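Local coordinates for putative uncharacterized protein (PDB 4GNX) that binds single-stranded DNA as part of the replication protein A complex, probably as its large subunit carrying several OB-fold domains, at residues Ile3-Glu7 against Trp16-Ala20; Lys78-Ala84 against Glu94-Glu100; Gly50-Ala54 against Phe88-Gln92. One frame throughout, in Å; residues are numbered along the deposited sequence.

Contact 1: Ile3-Glu7 against Trp16-Ala20; sequences IYPIE and WTIKA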
loop_
_atom_site.group_PDB
_atom_site.type_symbol
_atom_site.label_atom_id
_atom_site.label_comp_id
_atom_site.label_asym_id
_atom_site.label_seq_id
_atom_site.Cartn_x
_atom_site.Cartn_y
_atom_site.Cartn_z
ATOM N N ILE C 3 4.696 -13.491 -39.835
ATOM C CA ILE C 3 3.922 -12.984 -38.659
ATOM C C ILE C 3 4.394 -13.637 -37.371
ATOM O O ILE C 3 4.741 -14.819 -37.357
ATOM C CB ILE C 3 2.399 -13.232 -38.793
ATOM C CG1 ILE C 3 1.806 -12.377 -39.906
ATOM C CG2 ILE C 3 1.674 -12.934 -37.483
ATOM C CD1 ILE C 3 0.316 -12.567 -40.078
ATOM N N TYR C 4 4.377 -12.850 -36.295
ATOM C CA TYR C 4 4.749 -13.303 -34.956
ATOM C C TYR C 4 3.554 -13.271 -34.004
ATOM O O TYR C 4 2.727 -12.358 -34.096
ATOM C CB TYR C 4 5.839 -12.383 -34.382
ATOM C CG TYR C 4 7.258 -12.736 -34.762
ATOM C CD1 TYR C 4 8.209 -13.047 -33.772
ATOM C CD2 TYR C 4 7.660 -12.761 -36.108
ATOM C CE1 TYR C 4 9.518 -13.373 -34.111
ATOM C CE2 TYR C 4 8.960 -13.089 -36.459
ATOM C CZ TYR C 4 9.890 -13.395 -35.463
ATOM O OH TYR C 4 11.189 -13.717 -35.823
ATOM N N PRO C 5 3.470 -14.251 -33.074
ATOM C CA PRO C 5 2.633 -14.088 -31.886
ATOM C C PRO C 5 3.214 -12.965 -31.061
ATOM O O PRO C 5 4.428 -12.734 -31.133
ATOM C CB PRO C 5 2.838 -15.396 -31.132
ATOM C CG PRO C 5 4.180 -15.876 -31.563
ATOM C CD PRO C 5 4.228 -15.515 -33.022
ATOM N N ILE C 6 2.369 -12.272 -30.295
ATOM C CA ILE C 6 2.812 -11.174 -29.411
ATOM C C ILE C 6 3.858 -11.631 -28.391
ATOM O O ILE C 6 4.881 -10.967 -28.205
ATOM C CB ILE C 6 1.623 -10.508 -28.708
ATOM C CG1 ILE C 6 0.954 -9.550 -29.686
ATOM C CG2 ILE C 6 2.079 -9.747 -27.466
ATOM C CD1 ILE C 6 -0.434 -9.112 -29.286
ATOM N N GLU C 7 3.602 -12.774 -27.754
ATOM C CA GLU C 7 4.527 -13.360 -26.793
ATOM C C GLU C 7 5.903 -13.676 -27.371
ATOM O O GLU C 7 6.862 -13.917 -26.641
ATOM C CB GLU C 7 3.902 -14.602 -26.201
ATOM C CG GLU C 7 3.112 -14.255 -24.976
ATOM C CD GLU C 7 4.028 -13.831 -23.846
ATOM O OE1 GLU C 7 4.873 -14.677 -23.441
ATOM O OE2 GLU C 7 3.911 -12.661 -23.374
ATOM N N TRP C 16 9.539 -8.281 -37.973
ATOM C CA TRP C 16 8.293 -8.889 -37.471
ATOM C C TRP C 16 7.042 -8.137 -37.824
ATOM O O TRP C 16 7.071 -6.917 -38.039
ATOM C CB TRP C 16 8.348 -9.132 -35.959
ATOM C CG TRP C 16 8.496 -7.865 -35.148
ATOM C CD1 TRP C 16 9.673 -7.316 -34.631
ATOM C CD2 TRP C 16 7.435 -6.930 -34.748
ATOM N NE1 TRP C 16 9.417 -6.148 -33.950
ATOM C CE2 TRP C 16 8.098 -5.857 -33.985
ATOM C CE3 TRP C 16 6.063 -6.879 -34.926
ATOM C CZ2 TRP C 16 7.389 -4.795 -33.451
ATOM C CZ3 TRP C 16 5.361 -5.807 -34.376
ATOM C CH2 TRP C 16 6.008 -4.789 -33.660
ATOM N N THR C 17 5.937 -8.883 -37.875
ATOM C CA THR C 17 4.581 -8.344 -38.011
ATOM C C THR C 17 3.624 -9.049 -37.043
ATOM O O THR C 17 3.668 -10.270 -36.901
ATOM C CB THR C 17 4.053 -8.537 -39.444
ATOM O OG1 THR C 17 4.729 -7.640 -40.332
ATOM C CG2 THR C 17 2.562 -8.266 -39.519
ATOM N N ILE C 18 2.756 -8.291 -36.385
ATOM C CA ILE C 18 1.756 -8.921 -35.526
ATOM C C ILE C 18 0.342 -8.682 -36.027
ATOM O O ILE C 18 0.065 -7.656 -36.650
ATOM C CB ILE C 18 1.880 -8.498 -34.038
ATOM C CG1 ILE C 18 1.698 -6.987 -33.867
ATOM C CG2 ILE C 18 3.193 -8.994 -33.434
ATOM C CD1 ILE C 18 1.741 -6.555 -32.414
ATOM N N LYS C 19 -0.539 -9.639 -35.758
ATOM C CA LYS C 19 -1.962 -9.483 -36.018
ATOM C C LYS C 19 -2.679 -9.419 -34.670
ATOM O O LYS C 19 -2.748 -10.415 -33.947
ATOM C CB LYS C 19 -2.465 -10.671 -36.830
ATOM C CG LYS C 19 -3.352 -10.303 -38.016
ATOM C CD LYS C 19 -4.818 -10.640 -37.775
ATOM C CE LYS C 19 -5.195 -12.047 -38.234
ATOM N NZ LYS C 19 -6.083 -12.089 -39.438
ATOM N N ALA C 20 -3.193 -8.243 -34.314
ATOM C CA ALA C 20 -3.759 -8.037 -32.973
ATOM C C ALA C 20 -5.000 -7.140 -32.963
ATOM O O ALA C 20 -5.135 -6.259 -33.830
ATOM C CB ALA C 20 -2.696 -7.458 -32.064
#

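Contact 2: Lys78-Ala84 against Glu94-Glu100; sequences KARVNIA and EYEITFE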
loop_
_atom_site.group_PDB
_atom_site.type_symbol
_atom_site.label_atom_id
_atom_site.label_comp_id
_atom_site.label_asym_id
_atom_site.label_seq_id
_atom_site.Cartn_x
_atom_site.Cartn_y
_atom_site.Cartn_z
ATOM N N LYS C 78 7.116 -3.252 -37.893
ATOM C CA LYS C 78 8.301 -2.385 -37.946
ATOM C C LYS C 78 8.239 -1.241 -36.938
ATOM O O LYS C 78 8.250 -0.056 -37.300
ATOM C CB LYS C 78 8.562 -1.888 -39.376
ATOM C CG LYS C 78 9.985 -2.131 -39.833
ATOM C CD LYS C 78 10.019 -2.633 -41.273
ATOM C CE LYS C 78 11.437 -2.985 -41.739
ATOM N NZ LYS C 78 12.062 -4.047 -40.894
ATOM N N ALA C 79 8.179 -1.650 -35.669
ATOM C CA ALA C 79 8.141 -0.793 -34.485
ATOM C C ALA C 79 9.144 -1.314 -33.437
ATOM O O ALA C 79 9.543 -2.476 -33.484
ATOM C CB ALA C 79 6.740 -0.797 -33.913
ATOM N N ARG C 80 9.549 -0.464 -32.496
ATOM C CA ARG C 80 10.538 -0.860 -31.487
ATOM C C ARG C 80 9.891 -1.640 -30.350
ATOM O O ARG C 80 8.785 -1.334 -29.918
ATOM C CB ARG C 80 11.321 0.348 -30.932
ATOM C CG ARG C 80 11.760 1.342 -32.003
ATOM C CD ARG C 80 13.142 1.995 -31.828
ATOM N NE ARG C 80 13.383 2.916 -32.955
ATOM C CZ ARG C 80 14.452 3.692 -33.126
ATOM N NH1 ARG C 80 15.448 3.697 -32.242
ATOM N NH2 ARG C 80 14.521 4.481 -34.198
ATOM N N VAL C 81 10.591 -2.672 -29.895
ATOM C CA VAL C 81 10.221 -3.375 -28.680
ATOM C C VAL C 81 11.081 -2.822 -27.565
ATOM O O VAL C 81 12.318 -2.873 -27.632
ATOM C CB VAL C 81 10.493 -4.877 -28.756
ATOM C CG1 VAL C 81 10.032 -5.532 -27.472
ATOM C CG2 VAL C 81 9.813 -5.494 -29.960
ATOM N N ASN C 82 10.401 -2.315 -26.546
ATOM C CA ASN C 82 11.020 -1.642 -25.428
ATOM C C ASN C 82 10.727 -2.319 -24.130
ATOM O O ASN C 82 9.797 -3.106 -24.052
ATOM C CB ASN C 82 10.458 -0.242 -25.332
ATOM C CG ASN C 82 11.239 0.730 -26.154
ATOM O OD1 ASN C 82 12.467 0.616 -26.276
ATOM N ND2 ASN C 82 10.544 1.703 -26.726
ATOM N N ILE C 83 11.522 -1.996 -23.115
ATOM C CA ILE C 83 11.255 -2.399 -21.748
ATOM C C ILE C 83 9.967 -1.749 -21.271
ATOM O O ILE C 83 9.796 -0.552 -21.425
ATOM C CB ILE C 83 12.376 -1.924 -20.822
ATOM C CG1 ILE C 83 13.756 -2.262 -21.412
ATOM C CG2 ILE C 83 12.188 -2.470 -19.411
ATOM C CD1 ILE C 83 14.030 -3.738 -21.614
ATOM N N ALA C 84 9.056 -2.535 -20.708
ATOM C CA ALA C 84 7.774 -2.008 -20.269
ATOM C C ALA C 84 7.973 -1.039 -19.117
ATOM O O ALA C 84 8.811 -1.283 -18.248
ATOM C CB ALA C 84 6.860 -3.138 -19.858
ATOM N N GLU C 94 6.833 -7.982 -19.753
ATOM C CA GLU C 94 8.202 -7.483 -19.698
ATOM C C GLU C 94 8.504 -6.427 -20.781
ATOM O O GLU C 94 9.258 -5.478 -20.549
ATOM C CB GLU C 94 9.110 -8.691 -19.892
ATOM C CG GLU C 94 10.593 -8.466 -19.681
ATOM C CD GLU C 94 11.428 -9.588 -20.277
ATOM O OE1 GLU C 94 12.592 -9.751 -19.841
ATOM O OE2 GLU C 94 10.921 -10.303 -21.181
ATOM N N TYR C 95 7.930 -6.592 -21.970
ATOM C CA TYR C 95 8.146 -5.611 -23.034
ATOM C C TYR C 95 6.915 -4.750 -23.366
ATOM O O TYR C 95 5.794 -5.055 -22.943
ATOM C CB TYR C 95 8.669 -6.308 -24.295
ATOM C CG TYR C 95 9.942 -7.109 -24.076
ATOM C CD1 TYR C 95 11.064 -6.516 -23.512
ATOM C CD2 TYR C 95 10.021 -8.455 -24.448
ATOM C CE1 TYR C 95 12.218 -7.232 -23.304
ATOM C CE2 TYR C 95 11.177 -9.185 -24.252
ATOM C CZ TYR C 95 12.273 -8.568 -23.679
ATOM O OH TYR C 95 13.431 -9.286 -23.478
ATOM N N GLU C 96 7.158 -3.645 -24.076
ATOM C CA GLU C 96 6.114 -2.917 -24.806
ATOM C C GLU C 96 6.604 -2.401 -26.168
ATOM O O GLU C 96 7.798 -2.505 -26.487
ATOM C CB GLU C 96 5.426 -1.824 -23.964
ATOM C CG GLU C 96 6.321 -0.870 -23.195
ATOM C CD GLU C 96 5.613 -0.210 -21.998
ATOM O OE1 GLU C 96 5.985 0.942 -21.665
ATOM O OE2 GLU C 96 4.711 -0.831 -21.361
ATOM N N ILE C 97 5.677 -1.886 -26.978
ATOM C CA ILE C 97 5.999 -1.410 -28.317
ATOM C C ILE C 97 5.928 0.103 -28.427
ATOM O O ILE C 97 5.001 0.724 -27.913
ATOM C CB ILE C 97 5.027 -1.984 -29.332
ATOM C CG1 ILE C 97 5.233 -3.492 -29.478
ATOM C CG2 ILE C 97 5.153 -1.254 -30.664
ATOM C CD1 ILE C 97 4.063 -4.185 -30.148
ATOM N N THR C 98 6.901 0.698 -29.105
ATOM C CA THR C 98 6.831 2.126 -29.418
ATOM C C THR C 98 6.786 2.314 -30.930
ATOM O O THR C 98 7.623 1.790 -31.660
ATOM C CB THR C 98 8.015 2.937 -28.848
ATOM O OG1 THR C 98 8.403 2.411 -27.579
ATOM C CG2 THR C 98 7.629 4.386 -28.660
ATOM N N PHE C 99 5.792 3.060 -31.391
ATOM C CA PHE C 99 5.662 3.356 -32.794
ATOM C C PHE C 99 6.714 4.369 -33.216
ATOM O O PHE C 99 6.805 5.471 -32.665
ATOM C CB PHE C 99 4.275 3.899 -33.105
ATOM C CG PHE C 99 3.161 2.965 -32.758
ATOM C CD1 PHE C 99 3.300 1.586 -32.924
ATOM C CD2 PHE C 99 1.941 3.470 -32.307
ATOM C CE1 PHE C 99 2.254 0.721 -32.617
ATOM C CE2 PHE C 99 0.894 2.613 -31.998
ATOM C CZ PHE C 99 1.050 1.236 -32.158
ATOM N N GLU C 100 7.514 3.959 -34.191
ATOM C CA GLU C 100 8.448 4.844 -34.873
ATOM C C GLU C 100 7.834 5.292 -36.212
ATOM O O GLU C 100 6.750 4.838 -36.592
ATOM C CB GLU C 100 9.807 4.146 -35.062
ATOM C CG GLU C 100 9.715 2.718 -35.597
ATOM C CD GLU C 100 11.052 1.982 -35.633
ATOM O OE1 GLU C 100 12.121 2.644 -35.642
ATOM O OE2 GLU C 100 11.032 0.727 -35.662
#

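Contact 3: Gly50-Ala54 against Phe88-Gln92; sequences GEIKA and FSNLQ. With nucleotides of chain G.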
loop_
_atom_site.group_PDB
_atom_site.type_symbol
_atom_site.label_atom_id
_atom_site.label_comp_id
_atom_site.label_asym_id
_atom_site.label_seq_id
_atom_site.Cartn_x
_atom_site.Cartn_y
_atom_site.Cartn_z
ATOM N N GLY C 50 -1.124 -13.515 -26.164
ATOM C CA GLY C 50 -1.162 -12.599 -25.041
ATOM C C GLY C 50 -1.377 -11.148 -25.385
ATOM O O GLY C 50 -1.873 -10.817 -26.466
ATOM N N GLU C 51 -1.000 -10.284 -24.452
ATOM C CA GLU C 51 -1.263 -8.862 -24.558
ATOM C C GLU C 51 0.020 -8.035 -24.610
ATOM O O GLU C 51 1.059 -8.448 -24.085
ATOM C CB GLU C 51 -2.147 -8.403 -23.401
ATOM C CG GLU C 51 -3.561 -8.967 -23.449
ATOM C CD GLU C 51 -4.389 -8.663 -22.200
ATOM O OE1 GLU C 51 -4.276 -9.426 -21.206
ATOM O OE2 GLU C 51 -5.168 -7.672 -22.218
ATOM N N ILE C 52 -0.044 -6.872 -25.255
ATOM C CA ILE C 52 1.069 -5.941 -25.202
ATOM C C ILE C 52 0.574 -4.514 -25.353
ATOM O O ILE C 52 -0.422 -4.263 -26.043
ATOM C CB ILE C 52 2.170 -6.263 -26.251
ATOM C CG1 ILE C 52 3.405 -5.385 -26.024
ATOM C CG2 ILE C 52 1.649 -6.088 -27.672
ATOM C CD1 ILE C 52 4.731 -6.050 -26.311
ATOM N N LYS C 53 1.290 -3.601 -24.693
ATOM C CA LYS C 53 1.074 -2.175 -24.835
ATOM C C LYS C 53 1.910 -1.574 -25.960
ATOM O O LYS C 53 3.110 -1.857 -26.096
ATOM C CB LYS C 53 1.439 -1.473 -23.544
ATOM C CG LYS C 53 1.035 -0.022 -23.526
ATOM C CD LYS C 53 1.440 0.655 -22.231
ATOM C CE LYS C 53 1.131 2.140 -22.313
ATOM N NZ LYS C 53 1.151 2.796 -20.985
ATOM N N ALA C 54 1.276 -0.716 -26.750
ATOM C CA ALA C 54 1.993 0.077 -27.721
ATOM C C ALA C 54 1.715 1.573 -27.522
ATOM O O ALA C 54 0.595 1.967 -27.184
ATOM C CB ALA C 54 1.600 -0.364 -29.100
ATOM N N PHE C 88 2.930 2.663 -15.600
ATOM C CA PHE C 88 1.967 3.274 -16.501
ATOM C C PHE C 88 1.140 2.206 -17.223
ATOM O O PHE C 88 0.698 2.413 -18.340
ATOM C CB PHE C 88 2.702 4.106 -17.562
ATOM C CG PHE C 88 3.483 5.262 -17.017
ATOM C CD1 PHE C 88 4.838 5.129 -16.725
ATOM C CD2 PHE C 88 2.876 6.499 -16.816
ATOM C CE1 PHE C 88 5.565 6.201 -16.219
ATOM C CE2 PHE C 88 3.603 7.582 -16.318
ATOM C CZ PHE C 88 4.949 7.429 -16.019
ATOM N N SER C 89 0.948 1.048 -16.610
ATOM C CA SER C 89 0.303 -0.049 -17.322
ATOM C C SER C 89 -0.266 -1.094 -16.382
ATOM O O SER C 89 0.255 -1.327 -15.288
ATOM C CB SER C 89 1.272 -0.698 -18.304
ATOM O OG SER C 89 0.657 -1.761 -19.018
ATOM N N ASN C 90 -1.343 -1.721 -16.824
ATOM C CA ASN C 90 -1.979 -2.782 -16.068
ATOM C C ASN C 90 -1.438 -4.172 -16.433
ATOM O O ASN C 90 -1.514 -5.104 -15.627
ATOM C CB ASN C 90 -3.484 -2.704 -16.284
ATOM C CG ASN C 90 -3.855 -2.618 -17.755
ATOM O OD1 ASN C 90 -3.038 -2.225 -18.606
ATOM N ND2 ASN C 90 -5.089 -2.981 -18.066
ATOM N N LEU C 91 -0.871 -4.280 -17.630
ATOM C CA LEU C 91 -0.314 -5.532 -18.141
ATOM C C LEU C 91 0.944 -6.028 -17.406
ATOM O O LEU C 91 1.691 -5.235 -16.839
ATOM C CB LEU C 91 -0.007 -5.372 -19.631
ATOM C CG LEU C 91 -1.134 -4.870 -20.554
ATOM C CD1 LEU C 91 -0.712 -4.801 -22.028
ATOM C CD2 LEU C 91 -2.398 -5.710 -20.392
ATOM N N GLN C 92 1.178 -7.339 -17.423
ATOM C CA GLN C 92 2.389 -7.917 -16.784
ATOM C C GLN C 92 3.602 -8.014 -17.715
ATOM O O GLN C 92 4.695 -8.317 -17.267
ATOM C CB GLN C 92 2.113 -9.322 -16.221
ATOM C CG GLN C 92 1.040 -9.401 -15.160
ATOM C CD GLN C 92 1.502 -8.869 -13.826
ATOM O OE1 GLN C 92 1.921 -7.712 -13.719
ATOM N NE2 GLN C 92 1.414 -9.705 -12.791
ATOM P P DT G 3 8.519 12.039 -19.479
ATOM O OP1 DT G 3 8.803 13.382 -18.914
ATOM O OP2 DT G 3 9.033 10.827 -18.799
ATOM O "O5'" DT G 3 6.938 11.904 -19.610
ATOM C "C5'" DT G 3 6.139 13.085 -19.796
ATOM C "C4'" DT G 3 4.703 12.796 -19.435
ATOM O "O4'" DT G 3 4.287 11.587 -20.108
ATOM C "C3'" DT G 3 4.451 12.563 -17.944
ATOM O "O3'" DT G 3 3.268 13.277 -17.569
ATOM C "C2'" DT G 3 4.257 11.060 -17.844
ATOM C "C1'" DT G 3 3.624 10.749 -19.182
ATOM N N1 DT G 3 3.771 9.356 -19.646
ATOM C C2 DT G 3 2.664 8.539 -19.582
ATOM O O2 DT G 3 1.586 8.909 -19.143
ATOM N N3 DT G 3 2.870 7.261 -20.041
ATOM C C4 DT G 3 4.042 6.735 -20.555
ATOM O O4 DT G 3 4.071 5.569 -20.938
ATOM C C5 DT G 3 5.163 7.654 -20.601
ATOM C C7 DT G 3 6.475 7.178 -21.141
ATOM C C6 DT G 3 4.971 8.901 -20.152
ATOM P P DT G 5 -0.500 8.533 -11.003
ATOM O OP1 DT G 5 -0.395 8.932 -9.576
ATOM O OP2 DT G 5 -0.001 7.190 -11.413
ATOM O "O5'" DT G 5 -2.059 8.614 -11.346
ATOM C "C5'" DT G 5 -2.997 7.678 -10.759
ATOM C "C4'" DT G 5 -4.378 7.797 -11.372
ATOM O "O4'" DT G 5 -4.296 7.792 -12.819
ATOM C "C3'" DT G 5 -5.338 6.658 -11.017
ATOM O "O3'" DT G 5 -6.697 7.118 -11.017
ATOM C "C2'" DT G 5 -5.157 5.691 -12.173
ATOM C "C1'" DT G 5 -4.954 6.640 -13.343
ATOM N N1 DT G 5 -4.131 6.106 -14.449
ATOM C C2 DT G 5 -4.782 5.630 -15.565
ATOM O O2 DT G 5 -5.998 5.618 -15.673
ATOM N N3 DT G 5 -3.953 5.158 -16.555
ATOM C C4 DT G 5 -2.570 5.121 -16.542
ATOM O O4 DT G 5 -1.960 4.672 -17.509
ATOM C C5 DT G 5 -1.953 5.637 -15.340
ATOM C C7 DT G 5 -0.461 5.634 -15.231
ATOM C C6 DT G 5 -2.753 6.094 -14.367
#

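Contact 1: Ile3-Glu7 against Trp16-Ala20
Residues I3 to I6 pass over the start of the strand that begins at T17, their end-to-end direction 62° from that of W16-A20. The one firm backbone link is Y4 N to T17 O, 2.7 Å long and nearly straight at 170°, with the donor sitting almost on the carbonyl axis. I3 CA lies 3.2 Å from T17 O in a CH...O contact, which gives that oxygen a second, softer neighbour.

On one side of this link Y4 and W16 cross at about a right angle. W16 CB stands 3.7 Å above the Y4 ring plane, off-centre toward the rim, a CH-pi contact. It is the methylene, not the indole, that meets the ring: with CG placed between the backbone N and the carbonyl carbon (chi1 62°), the indole swings off toward I97.

T17-A20 opens the first strand of an OB-fold domain, and the chain ahead of it turns into a 3-10 segment at I6, whose backbone N is bonded to D47 OD2. I6 is buried and works through both ends of its longer branch: CG1 meets I18 CD1 at 4.1 Å, while CD1 reaches A20 CB at 3.9 Å. I18 sets off away from I3-I6 overall, yet its CG2 packs 3.5 Å from Y4 O. The T17 hydroxyl is engaged outside this contact, OG1 being hydrogen-bonded to S77 OG of the neighbouring strand end.

Contact 2: Lys78-Ala84 against Glu94-Glu100
R80 and E100 meet near one end of an antiparallel hairpin, strands 80-83 and 95-99, whose axes run 135° apart and are therefore markedly twisted. Along the R80 side chain, CB lies 4.0 Å from T98 O, the oxygen that also accepts R80 N. CG comes 3.8 Å from E100 CD, and here the chain bends (chi2 -142°) instead of running out fully extended. CD lies 4.0 Å from E100 OE1. NE then gives a hydrogen bond of 3.0 Å to E100 OE1, the core of a salt bridge, and NH2 adds a weak one to the same oxygen. Guanidinium and carboxylate planes are 61° apart and OE1 is met from above the carboxylate plane, so this is not the flat, two-oxygen pairing; NH1 points on to a phosphate of the bound DNA as a long, weak ion pair.

In register, R80 with T98 and N82 with E96 are the hydrogen-bonded pairs, V81 with I97 the non-hydrogen-bonded pair between them, and I83 with Y95 another. N82 N to E96 O is almost linear. V81 CG1 lies against Y95 CB at 3.5 Å, and A79 CB against I97 CG2 at 3.6 Å. E96 stretches along A84, with CD 3.3 Å from A84 CA, and its OE1 accepts K85 N.

This hairpin joins the fourth and fifth strands of the OB fold. Because E100 shares the charge of R80 with the nucleic acid, it would be expected to steer the guanidinium and temper its pull on the phosphate.

Contact 3: Gly50-Ala54 against Phe88-Gln92
A lysine side chain, not strand pairing, ties these two segments together: K53 NZ donates to the backbone oxygen F88 O at 2.7 Å, while the nearest CA atoms, of I52 and L91, stay 7.2 Å apart. K53 belongs to the third strand of an OB fold, and F88-Q92 to the loop between its fourth and fifth strands, commonly called L45, which in RPA domains borders the DNA groove. The two run nearly opposed, 167° apart.

K53 can span the gap because every torsion along it is close to extended, CG lying anti to the backbone N (chi1 -171°). On the way out its CD passes S89 OG at 4.1 Å. That hydroxyl accepts L91 N in an ST turn, after which L91 faces the strand. L91 wedges in with two methyls: CD1 touches the backbone at K53 N, 3.5 Å off, and CD2 meets E51 OE2 at 3.9 Å, the L91 side chain crossing that of E51 at about a right angle.

Beyond the lysine, the F88 ring offers a face to thymine DT3 of chain G, displaced toward the rim and with the two planes about 29° apart. The methyl of DT5 of chain G approaches the same ring obliquely. By holding the carbonyl of F88, K53 would be expected to steady the backbone from which the ring projects; the closest approach of ring to base is F88 CD2 to DT3 N3 of chain G, 3.3 Å.

In the fold
All three contacts reach one OB-fold sheet, and strand 95-99 is where contact 2 meets both of the others. Contacts 2 and 3, with centres about 11 Å apart, are joined by a probable hydrogen bond from I97 N to K53 O of 2.7 Å, where strands 95-99 and 51-57 run parallel. Contact 1 reaches contact 2 through W16, whose CZ2 lies 3.2 Å from A79 O, and contact 3 through I6, whose CG2 is 3.7 Å from I52 CG2. Distance to DNA sets them apart: contact 3 touches bases, contact 2 comes within about 3 Å of the bound DNA at its nearest atom, and contact 1 stays about 13 Å away.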